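MB2760 (Mycobacterium tuberculosis, PDB 2BNG) hydrolyses long or bulky lipophilic epoxides such as 9,10-epoxystearic acid and cholesterol 5,6-oxide in vitro, its physiological substrates being unknown. Local coordinates at residues Leu95-Cys107 with Gly136-Leu149. Residues are numbered along the deposited sequence; the frame is centred on the assembly and turned at random.
Sequences LIIGPLRVQFWVC and GLVALVVPSLKATL
Arg101 and Gly136 mark the tightest backbone approach, their CA atoms 5.1 Å apart where Gly136 of helix 126-139 meets strand 100-113; the C-terminal tail then returns along the strand, bringing Ala147 opposite Gln103. The tail thus packs on the 86-97/100-113 hairpin, closed by a type II' turn from Ile97 to Leu100, in the curved sheet of the NTF2-like limonene-1,2-epoxide hydrolase fold. This hairpin also carries Asp93, the probable proton donor, whose side chain is about 7 Å from that of Gln103. Gly136 turns its side-chain position to the strand, and having none permits its CA to lie 3.3 Å from Arg101 O. Leu100 CD1 packs against the helix backbone and Leu137 CD2; Leu140 CD1 covers Pro99 and Leu100 CB. A water donates to Pro99 O and Gly136 O and accepts from Arg101 N. The turn at chi3 (-85°) breaks the extended run of Lys146, whose CG and CD pack against Arg101 CD; NZ donates to Pro99 O at 2.8 Å, tilted 35° from the carbonyl plane. Arg101 grips Gln103 OE1 side-on, NE and NH2 each 3.0 Å from that one oxygen, in the guanidinium plane. This probably fixes the amide rotation presenting NE2 to Thr148 O (3.1 Å, N-H...O 158°), above that carbonyl plane. Ala147 CB rests 3.4 Å from Gln103 CD; Leu149 CG reaches the guanidinium edge. One hydrogen bond therefore ties the tail to the turn and one to the strand, while Glu74, salt-bridged to Arg101 NH2, probably steadies the grip on Gln103.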
loop_
_atom_site.group_PDB
_atom_site.type_symbol
_atom_site.label_atom_id
_atom_site.label_comp_id
_atom_site.label_asym_id
_atom_site.label_seq_id
_atom_site.Cartn_x
_atom_site.Cartn_y
_atom_site.Cartn_z
ATOM N N LEU C 95 -24.158 31.191 -18.244
ATOM C CA LEU C 95 -23.659 32.561 -18.397
ATOM C C LEU C 95 -23.926 33.299 -17.094
ATOM O O LEU C 95 -25.018 33.194 -16.528
ATOM C CB LEU C 95 -24.287 33.289 -19.596
ATOM C CG LEU C 95 -24.220 32.598 -20.980
ATOM C CD1 LEU C 95 -25.042 33.398 -21.991
ATOM C CD2 LEU C 95 -22.799 32.364 -21.500
ATOM N N ILE C 96 -22.917 34.018 -16.607
ATOM C CA ILE C 96 -22.981 34.722 -15.332
ATOM C C ILE C 96 -22.739 36.180 -15.598
ATOM O O ILE C 96 -21.705 36.535 -16.144
ATOM C CB ILE C 96 -21.846 34.282 -14.352
ATOM C CG1 ILE C 96 -21.439 32.807 -14.580
ATOM C CG2 ILE C 96 -22.153 34.705 -12.933
ATOM C CD1 ILE C 96 -21.845 31.785 -13.673
ATOM N N ILE C 97 -23.690 37.020 -15.203
ATOM C CA ILE C 97 -23.579 38.463 -15.317
ATOM C C ILE C 97 -23.882 38.985 -13.923
ATOM O O ILE C 97 -25.045 39.004 -13.489
ATOM C CB ILE C 97 -24.579 39.022 -16.361
ATOM C CG1 ILE C 97 -24.347 38.363 -17.725
ATOM C CG2 ILE C 97 -24.459 40.552 -16.495
ATOM C CD1 ILE C 97 -25.595 38.130 -18.501
ATOM N N GLY C 98 -22.820 39.372 -13.207
ATOM C CA GLY C 98 -22.901 39.682 -11.789
ATOM C C GLY C 98 -23.577 38.557 -11.014
ATOM O O GLY C 98 -23.122 37.395 -11.069
ATOM N N PRO C 99 -24.694 38.879 -10.309
ATOM C CA PRO C 99 -25.360 37.879 -9.457
ATOM C C PRO C 99 -26.378 37.049 -10.229
ATOM O O PRO C 99 -26.932 36.105 -9.672
ATOM C CB PRO C 99 -26.075 38.728 -8.405
ATOM C CG PRO C 99 -26.400 40.051 -9.141
ATOM C CD PRO C 99 -25.389 40.191 -10.283
ATOM N N LEU C 100 -26.622 37.408 -11.490
ATOM C CA LEU C 100 -27.512 36.643 -12.362
ATOM C C LEU C 100 -26.792 35.458 -13.021
ATOM O O LEU C 100 -25.795 35.636 -13.729
ATOM C CB LEU C 100 -28.118 37.560 -13.433
ATOM C CG LEU C 100 -29.015 36.894 -14.483
ATOM C CD1 LEU C 100 -30.270 36.235 -13.826
ATOM C CD2 LEU C 100 -29.393 37.868 -15.625
ATOM N N ARG C 101 -27.299 34.249 -12.787
ATOM C CA ARG C 101 -26.746 33.056 -13.408
ATOM C C ARG C 101 -27.802 32.363 -14.246
ATOM O O ARG C 101 -28.880 32.034 -13.744
ATOM C CB ARG C 101 -26.210 32.108 -12.342
ATOM C CG ARG C 101 -25.839 30.729 -12.854
ATOM C CD ARG C 101 -25.533 29.832 -11.679
ATOM N NE ARG C 101 -24.961 28.588 -12.153
ATOM C CZ ARG C 101 -23.658 28.376 -12.265
ATOM N NH1 ARG C 101 -22.810 29.322 -11.895
ATOM N NH2 ARG C 101 -23.206 27.219 -12.757
ATOM N N VAL C 102 -27.500 32.174 -15.528
ATOM C CA VAL C 102 -28.433 31.563 -16.464
ATOM C C VAL C 102 -27.839 30.268 -17.012
ATOM O O VAL C 102 -26.834 30.268 -17.723
ATOM C CB VAL C 102 -28.787 32.515 -17.648
ATOM C CG1 VAL C 102 -29.775 31.847 -18.611
ATOM C CG2 VAL C 102 -29.337 33.856 -17.135
ATOM N N GLN C 103 -28.491 29.168 -16.685
ATOM C CA GLN C 103 -27.963 27.853 -16.967
ATOM C C GLN C 103 -28.883 27.101 -17.926
ATOM O O GLN C 103 -30.113 27.152 -17.791
ATOM C CB GLN C 103 -27.828 27.101 -15.644
ATOM C CG GLN C 103 -26.978 25.861 -15.685
ATOM C CD GLN C 103 -26.572 25.433 -14.281
ATOM O OE1 GLN C 103 -25.904 26.151 -13.597
ATOM N NE2 GLN C 103 -26.993 24.286 -13.856
ATOM N N PHE C 104 -28.291 26.386 -18.872
ATOM C CA PHE C 104 -29.043 25.777 -19.965
ATOM C C PHE C 104 -28.205 24.647 -20.576
ATOM O O PHE C 104 -26.961 24.666 -20.460
ATOM C CB PHE C 104 -29.384 26.836 -21.049
ATOM C CG PHE C 104 -28.188 27.656 -21.510
ATOM C CD1 PHE C 104 -27.478 27.294 -22.638
ATOM C CD2 PHE C 104 -27.781 28.799 -20.811
ATOM C CE1 PHE C 104 -26.375 28.059 -23.075
ATOM C CE2 PHE C 104 -26.676 29.543 -21.225
ATOM C CZ PHE C 104 -25.969 29.170 -22.356
ATOM N N TRP C 105 -28.854 23.689 -21.238
ATOM C CA TRP C 105 -28.101 22.673 -21.930
ATOM C C TRP C 105 -27.572 23.199 -23.273
ATOM O O TRP C 105 -28.192 24.075 -23.899
ATOM C CB TRP C 105 -28.923 21.401 -22.091
ATOM C CG TRP C 105 -30.207 21.499 -22.970
ATOM C CD1 TRP C 105 -31.508 21.492 -22.519
ATOM C CD2 TRP C 105 -30.292 21.547 -24.415
ATOM N NE1 TRP C 105 -32.388 21.545 -23.581
ATOM C CE2 TRP C 105 -31.674 21.570 -24.752
ATOM C CE3 TRP C 105 -29.344 21.538 -25.452
ATOM C CZ2 TRP C 105 -32.128 21.621 -26.078
ATOM C CZ3 TRP C 105 -29.806 21.573 -26.789
ATOM C CH2 TRP C 105 -31.186 21.631 -27.073
ATOM N N VAL C 106 -26.410 22.682 -23.680
ATOM C CA VAL C 106 -25.859 22.922 -25.015
ATOM C C VAL C 106 -25.286 21.616 -25.563
ATOM O O VAL C 106 -24.614 20.857 -24.837
ATOM C CB VAL C 106 -24.708 23.934 -25.008
ATOM C CG1 VAL C 106 -24.209 24.172 -26.442
ATOM C CG2 VAL C 106 -25.137 25.237 -24.370
ATOM N N CYS C 107 -25.565 21.371 -26.840
ATOM C CA CYS C 107 -24.848 20.375 -27.611
ATOM C C CYS C 107 -23.940 21.138 -28.600
ATOM O O CYS C 107 -24.409 21.944 -29.390
ATOM C CB CYS C 107 -25.828 19.419 -28.314
ATOM S SG CYS C 107 -26.739 18.330 -27.098
ATOM N N GLY C 136 -32.842 32.020 -12.963
ATOM C CA GLY C 136 -31.797 32.971 -12.628
ATOM C C GLY C 136 -32.392 34.178 -11.932
ATOM O O GLY C 136 -31.928 34.600 -10.859
ATOM N N LEU C 137 -33.431 34.728 -12.546
ATOM C CA LEU C 137 -34.119 35.881 -11.996
ATOM C C LEU C 137 -34.734 35.607 -10.625
ATOM O O LEU C 137 -34.605 36.419 -9.722
ATOM C CB LEU C 137 -35.171 36.377 -12.974
ATOM C CG LEU C 137 -34.623 36.984 -14.263
ATOM C CD1 LEU C 137 -35.802 37.325 -15.164
ATOM C CD2 LEU C 137 -33.726 38.223 -13.995
ATOM N N VAL C 138 -35.377 34.457 -10.472
ATOM C CA VAL C 138 -35.933 34.062 -9.183
ATOM C C VAL C 138 -34.832 33.929 -8.119
ATOM O O VAL C 138 -35.009 34.373 -6.972
ATOM C CB VAL C 138 -36.771 32.759 -9.271
ATOM C CG1 VAL C 138 -37.026 32.186 -7.888
ATOM C CG2 VAL C 138 -38.098 33.017 -9.992
ATOM N N ALA C 139 -33.702 33.339 -8.503
ATOM C CA ALA C 139 -32.608 33.105 -7.561
ATOM C C ALA C 139 -31.940 34.412 -7.087
ATOM O O ALA C 139 -31.346 34.460 -6.021
ATOM C CB ALA C 139 -31.601 32.167 -8.152
ATOM N N LEU C 140 -32.066 35.462 -7.875
ATOM C CA LEU C 140 -31.653 36.818 -7.537
ATOM C C LEU C 140 -32.301 37.358 -6.274
ATOM O O LEU C 140 -31.796 38.297 -5.648
ATOM C CB LEU C 140 -32.070 37.752 -8.665
ATOM C CG LEU C 140 -31.063 38.567 -9.457
ATOM C CD1 LEU C 140 -29.829 37.753 -9.735
ATOM C CD2 LEU C 140 -31.716 39.075 -10.731
ATOM N N VAL C 141 -33.464 36.738 -5.939
ATOM C CA VAL C 141 -34.334 37.216 -4.887
ATOM C C VAL C 141 -34.378 36.137 -3.799
ATOM O O VAL C 141 -34.427 36.434 -2.606
ATOM C CB VAL C 141 -35.728 37.483 -5.508
ATOM C CG1 VAL C 141 -36.734 37.498 -4.549
ATOM C CG2 VAL C 141 -35.797 38.780 -6.137
ATOM N N VAL C 142 -34.352 34.880 -4.228
ATOM C CA VAL C 142 -34.270 33.731 -3.331
ATOM C C VAL C 142 -32.975 32.985 -3.668
ATOM O O VAL C 142 -32.988 32.045 -4.474
ATOM C CB VAL C 142 -35.472 32.757 -3.502
ATOM C CG1 VAL C 142 -35.520 31.768 -2.346
ATOM C CG2 VAL C 142 -36.786 33.517 -3.627
ATOM N N PRO C 143 -31.845 33.402 -3.062
ATOM C CA PRO C 143 -30.551 32.808 -3.423
ATOM C C PRO C 143 -30.543 31.310 -3.249
ATOM O O PRO C 143 -29.602 30.651 -3.579
ATOM C CB PRO C 143 -29.557 33.438 -2.445
ATOM C CG PRO C 143 -30.293 34.409 -1.647
ATOM C CD PRO C 143 -31.728 34.445 -2.030
ATOM N N SER C 144 -31.591 30.738 -2.736
ATOM C CA SER C 144 -31.541 29.325 -2.643
ATOM C C SER C 144 -31.974 28.625 -3.854
ATOM O O SER C 144 -31.976 27.462 -3.832
ATOM C CB SER C 144 -32.479 28.846 -1.606
ATOM O OG SER C 144 -32.768 27.478 -1.793
ATOM N N LEU C 145 -32.462 29.274 -4.896
ATOM C CA LEU C 145 -32.968 28.458 -6.006
ATOM C C LEU C 145 -32.024 28.527 -7.204
ATOM O O LEU C 145 -32.378 28.113 -8.302
ATOM C CB LEU C 145 -34.428 28.817 -6.364
ATOM C CG LEU C 145 -35.507 28.761 -5.262
ATOM C CD1 LEU C 145 -36.813 29.341 -5.756
ATOM C CD2 LEU C 145 -35.733 27.348 -4.726
ATOM N N LYS C 146 -30.815 29.038 -6.966
ATOM C CA LYS C 146 -29.831 29.248 -8.029
ATOM C C LYS C 146 -29.264 27.925 -8.525
ATOM O O LYS C 146 -28.899 27.065 -7.720
ATOM C CB LYS C 146 -28.701 30.181 -7.568
ATOM C CG LYS C 146 -27.807 30.658 -8.706
ATOM C CD LYS C 146 -26.683 31.550 -8.213
ATOM C CE LYS C 146 -27.130 32.989 -8.099
ATOM N NZ LYS C 146 -25.954 33.881 -8.200
ATOM N N ALA C 147 -29.204 27.777 -9.850
ATOM C CA ALA C 147 -28.644 26.593 -10.506
ATOM C C ALA C 147 -27.166 26.413 -10.154
ATOM O O ALA C 147 -26.455 27.386 -9.866
ATOM C CB ALA C 147 -28.834 26.701 -12.007
ATOM N N THR C 148 -26.708 25.167 -10.145
ATOM C CA THR C 148 -25.298 24.867 -9.872
ATOM C C THR C 148 -24.807 23.808 -10.854
ATOM O O THR C 148 -25.612 23.029 -11.384
ATOM C CB THR C 148 -25.089 24.319 -8.428
ATOM O OG1 THR C 148 -26.136 23.394 -8.124
ATOM C CG2 THR C 148 -25.087 25.436 -7.386
ATOM N N LEU C 149 -23.494 23.785 -11.089
ATOM C CA LEU C 149 -22.846 22.670 -11.790
ATOM C C LEU C 149 -22.136 21.736 -10.820
ATOM O O LEU C 149 -22.565 20.595 -10.633
ATOM C CB LEU C 149 -21.859 23.170 -12.843
ATOM C CG LEU C 149 -22.499 23.864 -14.030
ATOM C CD1 LEU C 149 -21.426 24.301 -14.967
ATOM C CD2 LEU C 149 -23.442 22.911 -14.692
HETATM O O HOH W 1 -29.260 34.093 -10.664
#